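Local coordinates for protein branched-chain-amino-acid aminotransferase (Pseudomonas aeruginosa, PDB 6NST) that probably catalyses the reversible transfer of the amino group between leucine, isoleucine or valine and 2-oxoglutarate, using pyridoxal 5'-phosphate, at residues Gly36-Val41 with Lys160-Tyr165; Ile200-Asp205 with Asp244-Ala249; Ala249-Phe254 with Gly278-Lys283. The protein carries 1 engineered substitution. All blocks are in the same frame, centred on the assembly; numbering follows the deposited sequence.

Contact 1 (Gly36-Val41 with Lys160-Tyr165)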
loop_
_atom_site.group_PDB
_atom_site.type_symbol
_atom_site.label_atom_id
_atom_site.label_comp_id
_atom_site.label_asym_id
_atom_site.label_seq_id
_atom_site.Cartn_x
_atom_site.Cartn_y
_atom_site.Cartn_z
ATOM N N GLY A 36 20.189 3.303 18.785
ATOM C CA GLY A 36 21.624 3.131 18.762
ATOM C C GLY A 36 22.005 2.472 17.456
ATOM O O GLY A 36 21.162 1.904 16.754
ATOM N N VAL A 37 23.289 2.568 17.134
ATOM C CA VAL A 37 23.804 2.008 15.891
ATOM C C VAL A 37 24.951 1.064 16.221
ATOM O O VAL A 37 25.618 1.202 17.252
ATOM C CB VAL A 37 24.251 3.110 14.903
ATOM C CG1 VAL A 37 23.109 4.084 14.644
ATOM C CG2 VAL A 37 25.471 3.847 15.429
ATOM N N PHE A 38 25.168 0.086 15.345
ATOM C CA PHE A 38 26.209 -0.905 15.568
ATOM C C PHE A 38 26.711 -1.421 14.228
ATOM O O PHE A 38 26.167 -1.101 13.168
ATOM C CB PHE A 38 25.711 -2.062 16.447
ATOM C CG PHE A 38 24.756 -2.994 15.753
ATOM C CD1 PHE A 38 25.183 -4.230 15.299
ATOM C CD2 PHE A 38 23.430 -2.638 15.564
ATOM C CE1 PHE A 38 24.308 -5.093 14.666
ATOM C CE2 PHE A 38 22.549 -3.496 14.930
ATOM C CZ PHE A 38 22.990 -4.726 14.481
ATOM N N GLU A 39 27.769 -2.225 14.292
ATOM C CA GLU A 39 28.372 -2.809 13.105
ATOM C C GLU A 39 28.761 -4.251 13.394
ATOM O O GLU A 39 28.935 -4.657 14.546
ATOM C CB GLU A 39 29.603 -2.016 12.644
ATOM C CG GLU A 39 29.286 -0.839 11.736
ATOM C CD GLU A 39 28.627 -1.274 10.438
ATOM O OE1 GLU A 39 27.650 -0.619 10.014
ATOM O OE2 GLU A 39 29.081 -2.279 9.848
ATOM N N GLY A 40 28.877 -5.027 12.322
ATOM C CA GLY A 40 29.426 -6.364 12.395
ATOM C C GLY A 40 30.667 -6.449 11.535
ATOM O O GLY A 40 30.599 -6.249 10.320
ATOM N N VAL A 41 31.814 -6.713 12.155
ATOM C CA VAL A 41 33.096 -6.688 11.466
ATOM C C VAL A 41 33.825 -7.996 11.739
ATOM O O VAL A 41 33.695 -8.589 12.814
ATOM C CB VAL A 41 33.952 -5.475 11.902
ATOM C CG1 VAL A 41 35.059 -5.214 10.897
ATOM C CG2 VAL A 41 33.080 -4.235 12.070
ATOM N N LYS A 160 22.255 0.853 10.284
ATOM C CA LYS A 160 22.272 -0.415 11.008
ATOM C C LYS A 160 22.013 -0.094 12.477
ATOM O O LYS A 160 22.927 0.037 13.291
ATOM C CB LYS A 160 23.595 -1.141 10.787
ATOM C CG LYS A 160 23.600 -2.591 11.232
ATOM C CD LYS A 160 24.850 -3.313 10.749
ATOM C CE LYS A 160 24.807 -4.789 11.115
ATOM N NZ LYS A 160 25.978 -5.537 10.583
ATOM N N SER A 161 20.734 0.050 12.809
ATOM C CA SER A 161 20.299 0.491 14.127
ATOM C C SER A 161 19.930 -0.697 15.011
ATOM O O SER A 161 19.478 -1.739 14.529
ATOM C CB SER A 161 19.106 1.444 14.016
ATOM O OG SER A 161 18.021 0.834 13.344
ATOM N N ASN A 162 20.118 -0.517 16.321
ATOM C CA ASN A 162 19.907 -1.601 17.275
ATOM C C ASN A 162 18.465 -2.097 17.247
ATOM O O ASN A 162 18.199 -3.256 16.914
ATOM C CB ASN A 162 20.284 -1.140 18.687
ATOM C CG ASN A 162 21.761 -0.835 18.832
ATOM O OD1 ASN A 162 22.473 -0.665 17.844
ATOM N ND2 ASN A 162 22.229 -0.757 20.073
ATOM N N GLY A 163 17.519 -1.224 17.596
ATOM C CA GLY A 163 16.142 -1.644 17.789
ATOM C C GLY A 163 15.454 -2.165 16.543
ATOM O O GLY A 163 14.429 -2.846 16.655
ATOM N N ALA A 164 15.989 -1.863 15.359
ATOM C CA ALA A 164 15.349 -2.316 14.131
ATOM C C ALA A 164 15.459 -3.821 13.936
ATOM O O ALA A 164 14.691 -4.388 13.153
ATOM C CB ALA A 164 15.948 -1.596 12.922
ATOM N N TYR A 165 16.380 -4.481 14.634
ATOM C CA TYR A 165 16.606 -5.907 14.443
ATOM C C TYR A 165 15.635 -6.783 15.224
ATOM O O TYR A 165 15.859 -7.994 15.321
ATOM C CB TYR A 165 18.053 -6.262 14.797
ATOM C CG TYR A 165 19.003 -5.962 13.661
ATOM C CD1 TYR A 165 19.409 -4.661 13.395
ATOM C CD2 TYR A 165 19.469 -6.976 12.836
ATOM C CE1 TYR A 165 20.266 -4.379 12.349
ATOM C CE2 TYR A 165 20.328 -6.704 11.788
ATOM C CZ TYR A 165 20.722 -5.404 11.550
ATOM O OH TYR A 165 21.577 -5.129 10.507
#

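Contact 2 (Ile200-Asp205 with Asp244-Ala249)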
loop_
_atom_site.group_PDB
_atom_site.type_symbol
_atom_site.label_atom_id
_atom_site.label_comp_id
_atom_site.label_asym_id
_atom_site.label_seq_id
_atom_site.Cartn_x
_atom_site.Cartn_y
_atom_site.Cartn_z
ATOM N N ILE A 200 20.633 -11.291 -0.479
ATOM C CA ILE A 200 20.331 -12.503 -1.229
ATOM C C ILE A 200 20.675 -12.288 -2.697
ATOM O O ILE A 200 20.512 -11.187 -3.236
ATOM C CB ILE A 200 18.856 -12.925 -1.049
ATOM C CG1 ILE A 200 18.614 -14.314 -1.647
ATOM C CG2 ILE A 200 17.912 -11.896 -1.653
ATOM C CD1 ILE A 200 17.302 -14.947 -1.218
ATOM N N PHE A 201 21.180 -13.342 -3.333
ATOM C CA PHE A 201 21.506 -13.348 -4.749
ATOM C C PHE A 201 20.898 -14.588 -5.387
ATOM O O PHE A 201 20.752 -15.624 -4.738
ATOM C CB PHE A 201 23.024 -13.354 -4.994
ATOM C CG PHE A 201 23.715 -12.067 -4.634
ATOM C CD1 PHE A 201 23.943 -11.727 -3.310
ATOM C CD2 PHE A 201 24.169 -11.212 -5.626
ATOM C CE1 PHE A 201 24.591 -10.548 -2.984
ATOM C CE2 PHE A 201 24.816 -10.034 -5.307
ATOM C CZ PHE A 201 25.029 -9.702 -3.984
ATOM N N ILE A 202 20.540 -14.474 -6.662
ATOM C CA ILE A 202 20.101 -15.620 -7.446
ATOM C C ILE A 202 20.822 -15.593 -8.786
ATOM O O ILE A 202 21.220 -14.532 -9.279
ATOM C CB ILE A 202 18.567 -15.660 -7.649
ATOM C CG1 ILE A 202 18.092 -14.484 -8.499
ATOM C CG2 ILE A 202 17.842 -15.669 -6.308
ATOM C CD1 ILE A 202 16.605 -14.522 -8.795
ATOM N N ILE A 203 21.007 -16.776 -9.364
ATOM C CA ILE A 203 21.652 -16.940 -10.661
ATOM C C ILE A 203 20.678 -17.656 -11.585
ATOM O O ILE A 203 20.072 -18.661 -11.199
ATOM C CB ILE A 203 22.979 -17.719 -10.551
ATOM C CG1 ILE A 203 24.085 -16.840 -9.963
ATOM C CG2 ILE A 203 23.410 -18.247 -11.913
ATOM C CD1 ILE A 203 24.094 -16.773 -8.456
ATOM N N LYS A 204 20.523 -17.132 -12.799
ATOM C CA LYS A 204 19.664 -17.743 -13.809
ATOM C C LYS A 204 20.373 -17.631 -15.150
ATOM O O LYS A 204 20.587 -16.520 -15.649
ATOM C CB LYS A 204 18.290 -17.071 -13.851
ATOM C CG LYS A 204 17.286 -17.747 -14.777
ATOM C CD LYS A 204 17.103 -19.212 -14.419
ATOM C CE LYS A 204 16.022 -19.864 -15.271
ATOM N NZ LYS A 204 14.675 -19.278 -15.010
ATOM N N ASP A 205 20.749 -18.779 -15.719
ATOM C CA ASP A 205 21.419 -18.842 -17.019
ATOM C C ASP A 205 22.730 -18.057 -17.013
ATOM O O ASP A 205 23.044 -17.323 -17.952
ATOM C CB ASP A 205 20.495 -18.360 -18.140
ATOM C CG ASP A 205 19.216 -19.170 -18.222
ATOM O OD1 ASP A 205 19.267 -20.389 -17.957
ATOM O OD2 ASP A 205 18.157 -18.589 -18.542
ATOM N N ASP A 244 8.676 -16.247 -6.345
ATOM C CA ASP A 244 8.654 -17.387 -7.251
ATOM C C ASP A 244 9.741 -17.304 -8.313
ATOM O O ASP A 244 10.074 -18.326 -8.923
ATOM C CB ASP A 244 7.268 -17.536 -7.895
ATOM C CG ASP A 244 6.720 -16.231 -8.447
ATOM O OD1 ASP A 244 6.032 -16.280 -9.492
ATOM O OD2 ASP A 244 6.961 -15.163 -7.844
ATOM N N GLU A 245 10.312 -16.120 -8.533
ATOM C CA GLU A 245 11.508 -16.019 -9.361
ATOM C C GLU A 245 12.696 -16.706 -8.696
ATOM O O GLU A 245 13.549 -17.277 -9.386
ATOM C CB GLU A 245 11.811 -14.545 -9.645
ATOM C CG GLU A 245 13.018 -14.294 -10.529
ATOM C CD GLU A 245 13.177 -12.827 -10.890
ATOM O OE1 GLU A 245 12.267 -12.029 -10.568
ATOM O OE2 GLU A 245 14.213 -12.473 -11.494
ATOM N N VAL A 246 12.762 -16.671 -7.362
ATOM C CA VAL A 246 13.800 -17.400 -6.643
ATOM C C VAL A 246 13.592 -18.905 -6.773
ATOM O O VAL A 246 14.565 -19.666 -6.848
ATOM C CB VAL A 246 13.828 -16.963 -5.164
ATOM C CG1 VAL A 246 14.943 -17.681 -4.409
ATOM C CG2 VAL A 246 13.986 -15.454 -5.055
ATOM N N TYR A 247 12.332 -19.356 -6.807
ATOM C CA TYR A 247 12.050 -20.788 -6.878
ATOM C C TYR A 247 12.663 -21.418 -8.125
ATOM O O TYR A 247 13.124 -22.565 -8.085
ATOM C CB TYR A 247 10.538 -21.040 -6.864
ATOM C CG TYR A 247 9.795 -20.609 -5.615
ATOM C CD1 TYR A 247 10.468 -20.283 -4.442
ATOM C CD2 TYR A 247 8.403 -20.539 -5.612
ATOM C CE1 TYR A 247 9.775 -19.892 -3.305
ATOM C CE2 TYR A 247 7.706 -20.151 -4.484
ATOM C CZ TYR A 247 8.397 -19.826 -3.333
ATOM O OH TYR A 247 7.703 -19.443 -2.207
ATOM N N ILE A 248 12.675 -20.689 -9.238
ATOM C CA ILE A 248 13.101 -21.237 -10.521
ATOM C C ILE A 248 14.502 -20.755 -10.909
ATOM O O ILE A 248 14.889 -20.859 -12.072
ATOM C CB ILE A 248 12.087 -20.922 -11.630
ATOM C CG1 ILE A 248 11.954 -19.408 -11.818
ATOM C CG2 ILE A 248 10.748 -21.561 -11.313
ATOM C CD1 ILE A 248 10.995 -19.007 -12.919
ATOM N N ALA A 249 15.266 -20.227 -9.959
ATOM C CA ALA A 249 16.636 -19.834 -10.247
ATOM C C ALA A 249 17.544 -21.056 -10.299
ATOM O O ALA A 249 17.254 -22.099 -9.706
ATOM C CB ALA A 249 17.147 -18.847 -9.197
#

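Contact 3 (Ala249-Phe254 with Gly278-Lys283)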
loop_
_atom_site.group_PDB
_atom_site.type_symbol
_atom_site.label_atom_id
_atom_site.label_comp_id
_atom_site.label_asym_id
_atom_site.label_seq_id
_atom_site.Cartn_x
_atom_site.Cartn_y
_atom_site.Cartn_z
ATOM N N ALA A 249 15.266 -20.227 -9.959
ATOM C CA ALA A 249 16.636 -19.834 -10.247
ATOM C C ALA A 249 17.544 -21.056 -10.299
ATOM O O ALA A 249 17.254 -22.099 -9.706
ATOM C CB ALA A 249 17.147 -18.847 -9.197
ATOM N N ASP A 250 18.655 -20.919 -11.030
ATOM C CA ASP A 250 19.645 -21.991 -11.080
ATOM C C ASP A 250 20.417 -22.087 -9.771
ATOM O O ASP A 250 20.705 -23.189 -9.290
ATOM C CB ASP A 250 20.612 -21.770 -12.244
ATOM C CG ASP A 250 19.924 -21.812 -13.595
ATOM O OD1 ASP A 250 18.887 -22.495 -13.719
ATOM O OD2 ASP A 250 20.427 -21.164 -14.537
ATOM N N GLU A 251 20.767 -20.943 -9.185
ATOM C CA GLU A 251 21.509 -20.885 -7.934
ATOM C C GLU A 251 20.918 -19.792 -7.057
ATOM O O GLU A 251 20.148 -18.945 -7.515
ATOM C CB GLU A 251 23.001 -20.609 -8.161
ATOM C CG GLU A 251 23.713 -21.612 -9.042
ATOM C CD GLU A 251 25.142 -21.202 -9.331
ATOM O OE1 GLU A 251 25.550 -21.260 -10.510
ATOM O OE2 GLU A 251 25.853 -20.814 -8.380
ATOM N N ALA A 252 21.304 -19.811 -5.785
ATOM C CA ALA A 252 20.917 -18.771 -4.844
ATOM C C ALA A 252 21.858 -18.829 -3.652
ATOM O O ALA A 252 22.250 -19.919 -3.225
ATOM C CB ALA A 252 19.463 -18.935 -4.386
ATOM N N PHE A 253 22.221 -17.663 -3.121
ATOM C CA PHE A 253 23.055 -17.643 -1.930
ATOM C C PHE A 253 22.821 -16.362 -1.143
ATOM O O PHE A 253 22.217 -15.404 -1.631
ATOM C CB PHE A 253 24.545 -17.806 -2.269
ATOM C CG PHE A 253 25.092 -16.749 -3.186
ATOM C CD1 PHE A 253 25.648 -15.585 -2.678
ATOM C CD2 PHE A 253 25.080 -16.934 -4.558
ATOM C CE1 PHE A 253 26.164 -14.619 -3.524
ATOM C CE2 PHE A 253 25.597 -15.972 -5.408
ATOM C CZ PHE A 253 26.141 -14.815 -4.892
ATOM N N PHE A 254 23.311 -16.375 0.091
ATOM C CA PHE A 254 23.272 -15.242 0.999
ATOM C C PHE A 254 24.668 -14.652 1.146
ATOM O O PHE A 254 25.670 -15.369 1.084
ATOM C CB PHE A 254 22.750 -15.660 2.379
ATOM C CG PHE A 254 21.256 -15.805 2.456
ATOM C CD1 PHE A 254 20.419 -14.817 1.967
ATOM C CD2 PHE A 254 20.690 -16.930 3.034
ATOM C CE1 PHE A 254 19.045 -14.948 2.049
ATOM C CE2 PHE A 254 19.317 -17.069 3.117
ATOM C CZ PHE A 254 18.495 -16.074 2.623
ATOM N N GLY A 278 25.848 -24.342 -6.538
ATOM C CA GLY A 278 26.049 -24.200 -7.961
ATOM C C GLY A 278 27.447 -23.734 -8.300
ATOM O O GLY A 278 28.257 -23.372 -7.431
ATOM N N PRO A 279 27.754 -23.734 -9.600
ATOM C CA PRO A 279 29.106 -23.362 -10.042
ATOM C C PRO A 279 29.435 -21.901 -9.781
ATOM O O PRO A 279 30.533 -21.584 -9.313
ATOM C CB PRO A 279 29.083 -23.665 -11.548
ATOM C CG PRO A 279 27.890 -24.551 -11.761
ATOM C CD PRO A 279 26.897 -24.157 -10.721
ATOM N N VAL A 280 28.496 -21.004 -10.092
ATOM C CA VAL A 280 28.745 -19.578 -9.902
ATOM C C VAL A 280 28.888 -19.250 -8.421
ATOM O O VAL A 280 29.775 -18.482 -8.027
ATOM C CB VAL A 280 27.631 -18.749 -10.570
ATOM C CG1 VAL A 280 27.811 -17.267 -10.272
ATOM C CG2 VAL A 280 27.625 -18.994 -12.074
ATOM N N THR A 281 28.034 -19.835 -7.576
ATOM C CA THR A 281 28.169 -19.637 -6.137
ATOM C C THR A 281 29.531 -20.105 -5.641
ATOM O O THR A 281 30.157 -19.439 -4.809
ATOM C CB THR A 281 27.059 -20.376 -5.387
ATOM O OG1 THR A 281 25.779 -19.982 -5.897
ATOM C CG2 THR A 281 27.124 -20.059 -3.896
ATOM N N GLU A 282 30.007 -21.246 -6.147
ATOM C CA GLU A 282 31.278 -21.790 -5.678
ATOM C C GLU A 282 32.440 -20.872 -6.035
ATOM O O GLU A 282 33.346 -20.664 -5.219
ATOM C CB GLU A 282 31.497 -23.190 -6.254
ATOM C CG GLU A 282 32.807 -23.840 -5.821
ATOM C CD GLU A 282 32.970 -25.252 -6.352
ATOM O OE1 GLU A 282 32.046 -25.753 -7.028
ATOM O OE2 GLU A 282 34.028 -25.863 -6.090
ATOM N N LYS A 283 32.431 -20.308 -7.246
ATOM C CA LYS A 283 33.515 -19.419 -7.651
ATOM C C LYS A 283 33.494 -18.119 -6.857
ATOM O O LYS A 283 34.551 -17.605 -6.470
ATOM C CB LYS A 283 33.434 -19.143 -9.153
ATOM C CG LYS A 283 33.876 -20.319 -10.015
ATOM C CD LYS A 283 33.807 -19.999 -11.500
ATOM C CE LYS A 283 32.373 -19.964 -11.999
ATOM N NZ LYS A 283 32.301 -19.742 -13.471
#

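Contact 1 (Gly36-Val41 with Lys160-Tyr165)
Gly-36 and Phe-38 each form one backbone hydrogen bond with the segment Lys-160 to Tyr-165. Asn-162 N donates to Gly-36 O (2.7 Å) from well above the carbonyl plane, while Phe-38 N donates to Lys-160 O (3.0 Å), almost in line with its C=O. Between these bonds Val-37 faces Ser-161 as a non-hydrogen-bonded antiparallel pair, a single bridge rather than a sheet. Two CA-H...O contacts support it, the shorter from Ser-161 CA to Gly-36 O (3.1 Å).

Aromatic and aliphatic packing centres on Phe-38. Lys-160 CG, anti to the backbone N (chi1 -167°), starts an extended chain that lies across one face of the Phe-38 ring, the two side chains crossing at about a right angle; CG is 4.1 Å from the Phe-38 centroid. The ring's edge turns to the face of Tyr-165 in an offset edge-to-face stack, planes 66° apart and centroids 5.1 Å apart.

Polar ends mostly look elsewhere. Glu-39 pairs with Arg-61, and Asn-162 ND2 bonds to His-31 O of the second subunit. Gly-40, with no side chain, lies beside Lys-160 NZ.

By similarity Lys-160 is the lysine that carries pyridoxal phosphate; the cofactor is not attached here, and a sulfate ion lies nearby. With its carbonyl held by Phe-38 N and its methylenes resting on the Phe-38 ring, Lys-160 is held at both backbone and side chain, consistent with a defined position for the amine.

Contact 2 (Ile200-Asp205 with Asp244-Ala249)
Ile-202 of strand 199-204 and Ala-249, just beyond helix 243-247, meet CB to CB at 3.8 Å and make the close part of this contact. The branches of Ile-202 spread over the end of the helix: CG2 lies 4.0 Å from Val-246 CG1, while CD1 reaches the methylene part of Glu-245, 4.0 Å from its CG. CG1 sits between the backbone N and the carbonyl carbon (chi1 66°), which sends CD1 to Glu-245 and CG2, on another side of CB, to Val-246. Beta-branched residues suit this junction: Ile-202 can send its branches to two residues at once, and Val-246 presents both its methyls to Ile-202 CG2, neither needing a long flexible chain. Ile-241 adds to the same apolar cluster, touching both Ile-202 and Val-246. Alanine suits position 249 for its small size: its methyl group also comes within 3.5 Å of Ile-203 O, close to the strand backbone.

Toward the strand's end the packing gives way to a looser, partly exposed margin. Lys-204 bends at chi2 and again at chi4 (-65°), and its aliphatic part runs past Ala-249 until NZ makes a weak hydrogen bond to Ile-248 O (3.3 Å). NZ also forms a long, weak ion pair with Asp-64 of the third subunit, and Ile-248 packs on Ile-68 of that subunit, so this side is met in part by another chain. The acid group of Glu-245 turns to Lys-239.

The contact thus seats the short helix against a sheet strand through hydrocarbon, with no salt bridge between the two. Since Ile-248 O lies just past the helix C terminus, the nearby ammonium group may ease the partial negative charge there, but its weak bond implies that the apolar contacts do most of the joining.

Contact 3 (Ala249-Phe254 with Gly278-Lys283)
The first turn of helix 279-292 is met by the carboxylate of Glu-251, reaching across from strand 251-256 to the backbone N-H groups at the helix N terminus. OE1 accepts from Val-280 N (3.0 Å, N-H...O angle 152°) on its syn lone pair. OE2 takes two donors: Thr-281 N on the syn lone pair and Thr-281 OG1 (2.6 Å) on the anti one. The modelled Thr-281 N to Glu-251 OE2 distance, 2.5 Å, is so short that its exact value is doubtful. Threonine suits the place because its hydroxyl and its own N-H converge on one oxygen. Pro-279 has no N-H to offer but fits a first helical turn, where none is needed, and its CD lies 3.2 Å from Glu-251 OE1.

Glutamate has the length for this: extended beyond CG (chi2 174°), it spans the gap between segment axes that approach to 8.2 Å and run 32° from parallel. Its root lies in a classic beta bulge, in which Asp-250 and Glu-251 both stand opposite Ile-203 of strand 199-204 at the start of the strand. Gly-278, at the N-cap position, has no side chain and lets its CA come within 3.7 Å of Glu-251 CG. The partial positive charge of the helix N terminus would be expected to stabilise the carboxylate in its ionised form.

Two residues on, Phe-253 packs against Thr-281, whose OG1 lies 3.4 Å from Phe-253 CD2 and whose CG2 methyl lies 3.8 Å from Phe-253 CB. These two side chains slide past each other in opposite directions, while the Phe-253 ring meets that of Phe-201 in the adjacent strand, their planes nearly parallel.

How the contacts relate
Following the chain from the N terminus, contact 1 closes first, bringing the loop that precedes helix 166-177 back to strand 36-46 of the antiparallel sheet after 118 intervening residues. Contact 2 then closes a shorter excursion of 38 residues, from strand 199-204 through helix 220-231 to helix 243-247. Contact 3 starts at Ala-249, the residue on which contact 2 ends, and returns helix 279-292 to strand 251-256. The three follow in series; none nests in or crosses another. Contacts 2 and 3 adjoin through neighbouring antiparallel strands of the mixed sheet, with Asp-250 OD2 meeting Asp-205 N, whereas contact 1 stands about 13 Å from either between nearest atoms.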